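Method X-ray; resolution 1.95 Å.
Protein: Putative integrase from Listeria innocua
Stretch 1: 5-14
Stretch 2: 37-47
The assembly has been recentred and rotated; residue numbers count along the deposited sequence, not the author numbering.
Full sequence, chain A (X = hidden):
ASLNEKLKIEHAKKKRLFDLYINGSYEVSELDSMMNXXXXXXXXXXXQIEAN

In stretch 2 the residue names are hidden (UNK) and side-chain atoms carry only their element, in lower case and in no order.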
ATOM      1  N   GLU A   5     -14.937   8.681  14.786  1.00 39.07           N
ATOM      2  CA  GLU A   5     -14.759   9.171  13.423  1.00 39.96           C
ATOM      3  C   GLU A   5     -13.478   8.649  12.772  1.00 40.26           C
ATOM      4  O   GLU A   5     -12.900   9.310  11.909  1.00 39.86           O
ATOM      5  CB  GLU A   5     -14.750  10.703  13.413  1.00 39.91           C
ATOM      6  CG  GLU A   5     -15.962  11.352  14.085  1.00 39.18           C
ATOM      7  CD  GLU A   5     -15.921  11.279  15.603  1.00 38.96           C
ATOM      8  OE1 GLU A   5     -14.914  10.789  16.155  1.00 38.84           O
ATOM      9  OE2 GLU A   5     -16.902  11.710  16.247  1.00 39.27           O
ATOM     10  N   LYS A   6     -13.046   7.458  13.178  1.00 39.10           N
ATOM     11  CA  LYS A   6     -11.832   6.857  12.631  1.00 38.86           C
ATOM     12  C   LYS A   6     -12.152   5.917  11.476  1.00 38.28           C
ATOM     13  O   LYS A   6     -11.294   5.636  10.641  1.00 38.32           O
ATOM     14  CB  LYS A   6     -11.066   6.107  13.723  1.00 37.84           C
ATOM     15  CG  LYS A   6     -10.572   7.013  14.838  1.00 36.86           C
ATOM     16  CD  LYS A   6      -9.253   6.542  15.432  1.00 37.20           C
ATOM     17  CE  LYS A   6      -8.523   7.694  16.102  1.00 37.70           C
ATOM     18  NZ  LYS A   6      -7.777   7.265  17.313  1.00 39.89           N
ATOM     19  N   LEU A   7     -13.392   5.439  11.426  1.00 38.91           N
ATOM     20  CA  LEU A   7     -13.802   4.496  10.392  1.00 38.59           C
ATOM     21  C   LEU A   7     -13.928   5.181   9.034  1.00 38.05           C
ATOM     22  O   LEU A   7     -13.623   4.583   8.003  1.00 37.17           O
ATOM     23  CB  LEU A   7     -15.126   3.830  10.769  1.00 38.54           C
ATOM     24  CG  LEU A   7     -15.042   2.855  11.944  1.00 37.71           C
ATOM     25  CD1 LEU A   7     -16.085   3.184  12.998  1.00 38.49           C
ATOM     26  CD2 LEU A   7     -15.202   1.420  11.464  1.00 37.13           C
ATOM     27  N   LYS A   8     -14.380   6.433   9.034  1.00 39.06           N
ATOM     28  CA  LYS A   8     -14.521   7.186   7.791  1.00 39.30           C
ATOM     29  C   LYS A   8     -13.162   7.417   7.143  1.00 38.27           C
ATOM     30  O   LYS A   8     -13.053   7.471   5.918  1.00 37.36           O
ATOM     31  CB  LYS A   8     -15.217   8.525   8.037  1.00 39.95           C
ATOM     32  CG  LYS A   8     -16.698   8.407   8.358  1.00 39.72           C
ATOM     33  CD  LYS A   8     -17.333   9.776   8.565  1.00 39.59           C
ATOM     34  CE  LYS A   8     -18.717   9.675   9.189  1.00 39.17           C
ATOM     35  NZ  LYS A   8     -18.670   9.067  10.547  1.00 38.27           N
ATOM     36  N   ILE A   9     -12.128   7.558   7.966  1.00 36.71           N
ATOM     37  CA  ILE A   9     -10.769   7.666   7.456  1.00 37.22           C
ATOM     38  C   ILE A   9     -10.331   6.321   6.887  1.00 35.08           C
ATOM     39  O   ILE A   9      -9.731   6.259   5.816  1.00 35.22           O
ATOM     40  CB  ILE A   9      -9.773   8.111   8.547  1.00 37.77           C
ATOM     41  CG1 ILE A   9     -10.104   9.533   9.016  1.00 38.16           C
ATOM     42  CG2 ILE A   9      -8.340   8.025   8.021  1.00 36.14           C
ATOM     43  CD1 ILE A   9      -9.119  10.099  10.022  1.00 37.82           C
ATOM     44  N   GLU A  10     -10.632   5.250   7.614  1.00 34.99           N
ATOM     45  CA  GLU A  10     -10.281   3.905   7.176  1.00 35.44           C
ATOM     46  C   GLU A  10     -10.988   3.558   5.869  1.00 34.48           C
ATOM     47  O   GLU A  10     -10.425   2.879   5.011  1.00 32.93           O
ATOM     48  CB  GLU A  10     -10.631   2.879   8.256  1.00 35.11           C
ATOM     49  CG  GLU A  10      -9.650   2.842   9.421  1.00 35.22           C
ATOM     50  CD  GLU A  10      -8.268   2.361   9.014  1.00 34.61           C
ATOM     51  OE1 GLU A  10      -8.163   1.616   8.017  1.00 33.62           O
ATOM     52  OE2 GLU A  10      -7.285   2.732   9.690  1.00 35.01           O
ATOM     53  N   HIS A  11     -12.221   4.032   5.723  1.00 34.64           N
ATOM     54  CA  HIS A  11     -12.971   3.830   4.491  1.00 34.59           C
ATOM     55  C   HIS A  11     -12.340   4.626   3.357  1.00 34.48           C
ATOM     56  O   HIS A  11     -12.306   4.174   2.214  1.00 33.12           O
ATOM     57  CB  HIS A  11     -14.434   4.234   4.676  1.00 35.07           C
ATOM     58  CG  HIS A  11     -15.196   3.327   5.589  1.00 34.92           C
ATOM     59  ND1 HIS A  11     -16.170   3.783   6.450  1.00 35.63           N
ATOM     60  CD2 HIS A  11     -15.128   1.987   5.774  1.00 34.64           C
ATOM     61  CE1 HIS A  11     -16.669   2.765   7.128  1.00 35.54           C
ATOM     62  NE2 HIS A  11     -16.054   1.664   6.737  1.00 35.29           N
ATOM     63  N   ALA A  12     -11.839   5.814   3.682  1.00 34.93           N
ATOM     64  CA  ALA A  12     -11.086   6.602   2.719  1.00 34.02           C
ATOM     65  C   ALA A  12      -9.776   5.887   2.415  1.00 33.55           C
ATOM     66  O   ALA A  12      -9.324   5.862   1.275  1.00 33.31           O
ATOM     67  CB  ALA A  12     -10.828   8.001   3.248  1.00 34.64           C
ATOM     68  N   LYS A  13      -9.175   5.297   3.444  1.00 33.49           N
ATOM     69  CA  LYS A  13      -7.971   4.496   3.260  1.00 33.03           C
ATOM     70  C   LYS A  13      -8.292   3.236   2.464  1.00 33.92           C
ATOM     71  O   LYS A  13      -7.437   2.710   1.752  1.00 33.49           O
ATOM     72  CB  LYS A  13      -7.349   4.126   4.611  1.00 33.41           C
ATOM     73  CG  LYS A  13      -6.602   5.270   5.290  1.00 33.27           C
ATOM     74  CD  LYS A  13      -6.032   4.871   6.650  1.00 33.42           C
ATOM     75  CE  LYS A  13      -5.067   3.697   6.551  1.00 33.61           C
ATOM     76  NZ  LYS A  13      -4.361   3.437   7.837  1.00 34.47           N
ATOM     77  N   LYS A  14      -9.527   2.758   2.583  1.00 34.23           N
ATOM     78  CA  LYS A  14      -9.962   1.573   1.852  1.00 34.18           C
ATOM     79  C   LYS A  14     -10.296   1.918   0.405  1.00 33.69           C
ATOM     80  O   LYS A  14      -9.954   1.170  -0.510  1.00 33.87           O
ATOM     81  CB  LYS A  14     -11.175   0.929   2.526  1.00 34.48           C
ATOM     82  CG  LYS A  14     -11.414  -0.514   2.102  1.00 35.28           C
ATOM     83  CD  LYS A  14     -12.717  -1.069   2.659  1.00 36.45           C
ATOM     84  CE  LYS A  14     -12.914  -2.524   2.260  1.00 37.39           C
ATOM     85  NZ  LYS A  14     -13.059  -3.422   3.437  1.00 38.23           N
ATOM     86  N   UNK A  37      -4.836  -5.519   6.720  1.00 38.42           N
ATOM     87  CA  UNK A  37      -4.630  -4.620   7.848  1.00 37.61           C
ATOM     88  C   UNK A  37      -5.740  -3.579   7.920  1.00 37.13           C
ATOM     89  O   UNK A  37      -6.209  -3.235   9.004  1.00 37.73           O
ATOM     90  o   UNK A  37      -2.209  -5.946   8.422  1.00 37.75           O
ATOM     91  c   UNK A  37      -2.114  -4.907   7.735  1.00 37.53           C
ATOM     92  o   UNK A  37      -1.109  -4.639   7.045  1.00 37.76           O
ATOM     93  c   UNK A  37      -3.270  -3.927   7.740  1.00 37.78           C
ATOM     94  N   UNK A  38      -6.157  -3.079   6.761  1.00 37.18           N
ATOM     95  CA  UNK A  38      -7.198  -2.059   6.699  1.00 37.21           C
ATOM     96  C   UNK A  38      -8.556  -2.625   7.114  1.00 37.39           C
ATOM     97  O   UNK A  38      -9.280  -1.997   7.884  1.00 37.51           O
ATOM     98  c   UNK A  38      -8.624  -0.711   5.117  1.00 35.70           C
ATOM     99  c   UNK A  38      -6.064   0.081   3.642  1.00 34.88           C
ATOM    100  c   UNK A  38      -7.301  -1.446   5.285  1.00 36.75           C
ATOM    101  c   UNK A  38      -6.125  -0.491   5.045  1.00 35.93           C
ATOM    102  N   UNK A  39      -8.903  -3.803   6.603  1.00 37.63           N
ATOM    103  CA  UNK A  39     -10.157  -4.456   6.976  1.00 37.91           C
ATOM    104  C   UNK A  39     -10.193  -4.760   8.470  1.00 37.80           C
ATOM    105  O   UNK A  39     -11.222  -4.588   9.123  1.00 38.19           O
ATOM    106  c   UNK A  39     -10.705  -5.501   4.727  1.00 37.64           C
ATOM    107  o   UNK A  39     -11.136  -4.378   4.396  1.00 37.87           O
ATOM    108  o   UNK A  39     -10.558  -6.436   3.913  1.00 37.78           O
ATOM    109  c   UNK A  39     -10.356  -5.751   6.182  1.00 37.69           C
ATOM    110  N   UNK A  40      -9.064  -5.216   9.005  1.00 38.01           N
ATOM    111  CA  UNK A  40      -8.968  -5.573  10.415  1.00 38.33           C
ATOM    112  C   UNK A  40      -9.183  -4.363  11.318  1.00 38.61           C
ATOM    113  O   UNK A  40      -9.858  -4.459  12.342  1.00 38.65           O
ATOM    114  c   UNK A  40      -7.619  -6.204  10.704  1.00 38.93           C
ATOM    115  N   UNK A  41      -8.605  -3.228  10.940  1.00 38.23           N
ATOM    116  CA  UNK A  41      -8.726  -2.014  11.740  1.00 38.46           C
ATOM    117  C   UNK A  41     -10.172  -1.532  11.776  1.00 37.88           C
ATOM    118  O   UNK A  41     -10.621  -0.965  12.771  1.00 38.13           O
ATOM    119  c   UNK A  41      -7.796   0.354  12.032  1.00 38.02           C
ATOM    120  c   UNK A  41      -7.560   0.075  13.504  1.00 37.80           C
ATOM    121  c   UNK A  41      -7.813  -0.914  11.191  1.00 37.89           C
ATOM    122  n   UNK A  41      -6.321  -0.241  13.858  1.00 38.76           N
ATOM    123  o   UNK A  41      -8.484   0.138  14.313  1.00 37.99           O
ATOM    124  N   UNK A  42     -10.898  -1.762  10.687  1.00 37.41           N
ATOM    125  CA  UNK A  42     -12.325  -1.469  10.647  1.00 37.74           C
ATOM    126  C   UNK A  42     -13.070  -2.383  11.613  1.00 38.13           C
ATOM    127  O   UNK A  42     -14.079  -1.995  12.202  1.00 37.82           O
ATOM    128  c   UNK A  42     -14.425  -1.498   9.252  1.00 38.20           C
ATOM    129  c   UNK A  42     -12.629  -0.876   6.807  1.00 36.37           C
ATOM    130  c   UNK A  42     -12.280  -0.636   8.264  1.00 36.32           C
ATOM    131  c   UNK A  42     -12.907  -1.648   9.228  1.00 37.51           C
ATOM    132  N   UNK A  43     -12.560  -3.600  11.770  1.00 38.24           N
ATOM    133  CA  UNK A  43     -13.203  -4.601  12.608  1.00 38.81           C
ATOM    134  C   UNK A  43     -13.147  -4.240  14.089  1.00 38.17           C
ATOM    135  O   UNK A  43     -14.133  -4.395  14.811  1.00 39.33           O
ATOM    136  o   UNK A  43     -14.625  -6.964  13.047  1.00 38.68           O
ATOM    137  n   UNK A  43     -12.805  -8.276  13.056  1.00 38.26           N
ATOM    138  c   UNK A  43     -12.550  -5.967  12.386  1.00 38.30           C
ATOM    139  c   UNK A  43     -13.418  -7.115  12.861  1.00 38.28           C
ATOM    140  N   UNK A  44     -11.991  -3.761  14.540  1.00 38.72           N
ATOM    141  CA  UNK A  44     -11.811  -3.394  15.941  1.00 39.70           C
ATOM    142  C   UNK A  44     -12.657  -2.175  16.299  1.00 39.59           C
ATOM    143  O   UNK A  44     -13.248  -2.118  17.377  1.00 39.86           O
ATOM    144  c   UNK A  44     -10.063  -2.908  17.724  1.00 41.67           C
ATOM    145  c   UNK A  44     -10.337  -3.117  16.249  1.00 40.90           C
ATOM    146  c   UNK A  44      -9.779  -1.647  18.231  1.00 42.37           C
ATOM    147  c   UNK A  44     -10.097  -3.975  18.613  1.00 41.60           C
ATOM    148  o   UNK A  44      -9.333  -2.347  21.785  1.00 42.83           O
ATOM    149  c   UNK A  44      -9.574  -2.532  20.441  1.00 43.03           C
ATOM    150  c   UNK A  44      -9.854  -3.793  19.963  1.00 42.31           C
ATOM    151  c   UNK A  44      -9.532  -1.456  19.580  1.00 43.37           C
ATOM    152  N   UNK A  45     -12.710  -1.204  15.391  1.00 38.49           N
ATOM    153  CA  UNK A  45     -13.519  -0.006  15.597  1.00 38.40           C
ATOM    154  C   UNK A  45     -14.987  -0.379  15.766  1.00 37.99           C
ATOM    155  O   UNK A  45     -15.718   0.263  16.520  1.00 38.62           O
ATOM    156  c   UNK A  45     -11.250   1.887  15.516  1.00 38.09           C
ATOM    157  c   UNK A  45     -12.007   1.681  14.369  1.00 37.76           C
ATOM    158  c   UNK A  45     -13.349   0.970  14.426  1.00 37.64           C
ATOM    159  o   UNK A  45      -8.341   3.643  14.198  1.00 37.92           O
ATOM    160  c   UNK A  45     -10.285   2.805  13.101  1.00 37.28           C
ATOM    161  c   UNK A  45      -9.553   2.995  14.253  1.00 37.80           C
ATOM    162  c   UNK A  45     -11.505   2.154  13.164  1.00 37.69           C
ATOM    163  c   UNK A  45     -10.031   2.538  15.462  1.00 37.92           C
ATOM    164  N   UNK A  46     -15.413  -1.420  15.060  1.00 38.01           N
ATOM    165  CA  UNK A  46     -16.760  -1.951  15.214  1.00 38.42           C
ATOM    166  C   UNK A  46     -16.888  -2.705  16.530  1.00 38.34           C
ATOM    167  O   UNK A  46     -17.892  -2.590  17.232  1.00 38.19           O
ATOM    168  o   UNK A  46     -17.072  -4.254  11.683  1.00 39.92           O
ATOM    169  c   UNK A  46     -17.108  -2.879  14.048  1.00 38.90           C
ATOM    170  c   UNK A  46     -17.457  -2.157  12.756  1.00 39.19           C
ATOM    171  c   UNK A  46     -17.292  -3.035  11.528  1.00 39.94           C
ATOM    172  o   UNK A  46     -17.380  -2.501  10.401  1.00 39.77           O
ATOM    173  N   UNK A  47     -15.854  -3.470  16.858  1.00 39.11           N
ATOM    174  CA  UNK A  47     -15.884  -4.356  18.014  1.00 38.66           C
ATOM    175  C   UNK A  47     -15.815  -3.594  19.335  1.00 39.13           C
ATOM    176  O   UNK A  47     -16.349  -4.051  20.343  1.00 39.50           O
ATOM    177  c   UNK A  47     -14.747  -5.353  17.929  1.00 39.01           C
TER
HETATM  178  O   HOH W   1      -6.841   4.138  12.176  1.00 38.60           O

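Position 37 opens the second segment with two side-chain carbons, the outer one carrying two oxygens, and touches nothing on the first segment; a carboxylate on so short a stem is Asp-37. At position 38 four carbons fork at the first, with one arm two carbons long, and they reach the backbone of Lys-13 and the side chains of Glu-10 and Lys-14; this is the signature of Ile-38. Its CD1 lies 3.5 Å from Lys-13 O, and its CG2 is 3.7 Å from Glu-10 OE1 and 4.0 Å from Lys-14 CB. Position 39 again has two carbons and two terminal oxygens. Although its CA-to-CB bond points away from the first helix, one oxygen comes back to within 2.4 Å of Lys-14 NZ. This is Asp-39, and the pairing of its OD1 with the ammonium is a very short hydrogen bond within a salt bridge.

A single carbon at position 40, out of reach of the first helix, identifies Ala-40. Position 41 has three carbons, the third bearing one oxygen and one nitrogen, and its carbons meet the Glu-10 carboxylate, which gives Gln-41; its CG packs 3.4 Å from Glu-10 OE2, while its amide end leads away. Position 42 repeats the forked four-carbon pattern; its atoms sit as a knob among Leu-7, Glu-10, His-11 and Lys-14, and the residue is Ile-42. Its CG2 is 3.7 Å from Leu-7 CD2 and its CD1 3.9 Å from His-11 CD2.

Position 43, whose CA-to-CB bond points away, carries two carbons ending in one oxygen and one nitrogen, touches nothing on the first segment, and is Asn-43. At position 44 one carbon leads to a six-carbon ring bearing an oxygen, but the ring makes no contact with the first segment: Tyr-44. At position 45 the same set of atoms recurs, on a CA-to-CB bond directed toward the first segment, and Lys-6 CB covers one ring face. This is Tyr-45, whose ring centroid lies 3.8 Å from Lys-6 CB in a CH-pi contact; its CB is 3.5 Å from Leu-7 CD2. Three carbons and two terminal oxygens at position 46 only graze Leu-7 and make Glu-46, with Glu-46 CG 4.4 Å from Leu-7 CD2. The lone carbon of position 47, far from the first helix, is Ala-47.

The helices run nearly antiparallel, at 163°, and their axes approach to 9.9 Å. Two reciprocal knobs, Glu-10 and Ile-42, interlock them. Glu-10 sits among Ile-38, Gln-41, Ile-42 and Tyr-45; a water bridges its OE2 (2.9 Å from the water oxygen) to Tyr-45 OH (2.6 Å from the same oxygen), whereas its OE1 is buried without a polar partner. The isoleucines and Leu-7 thus pack around the carboxylate-bearing side chain of Glu-10 in the centre, the Lys-14–Asp-39 salt bridge ties one end, and Tyr-45 against Lys-6 and Leu-7 closes the other.

Stretch 2 (37-47) DIDAQINYYEA
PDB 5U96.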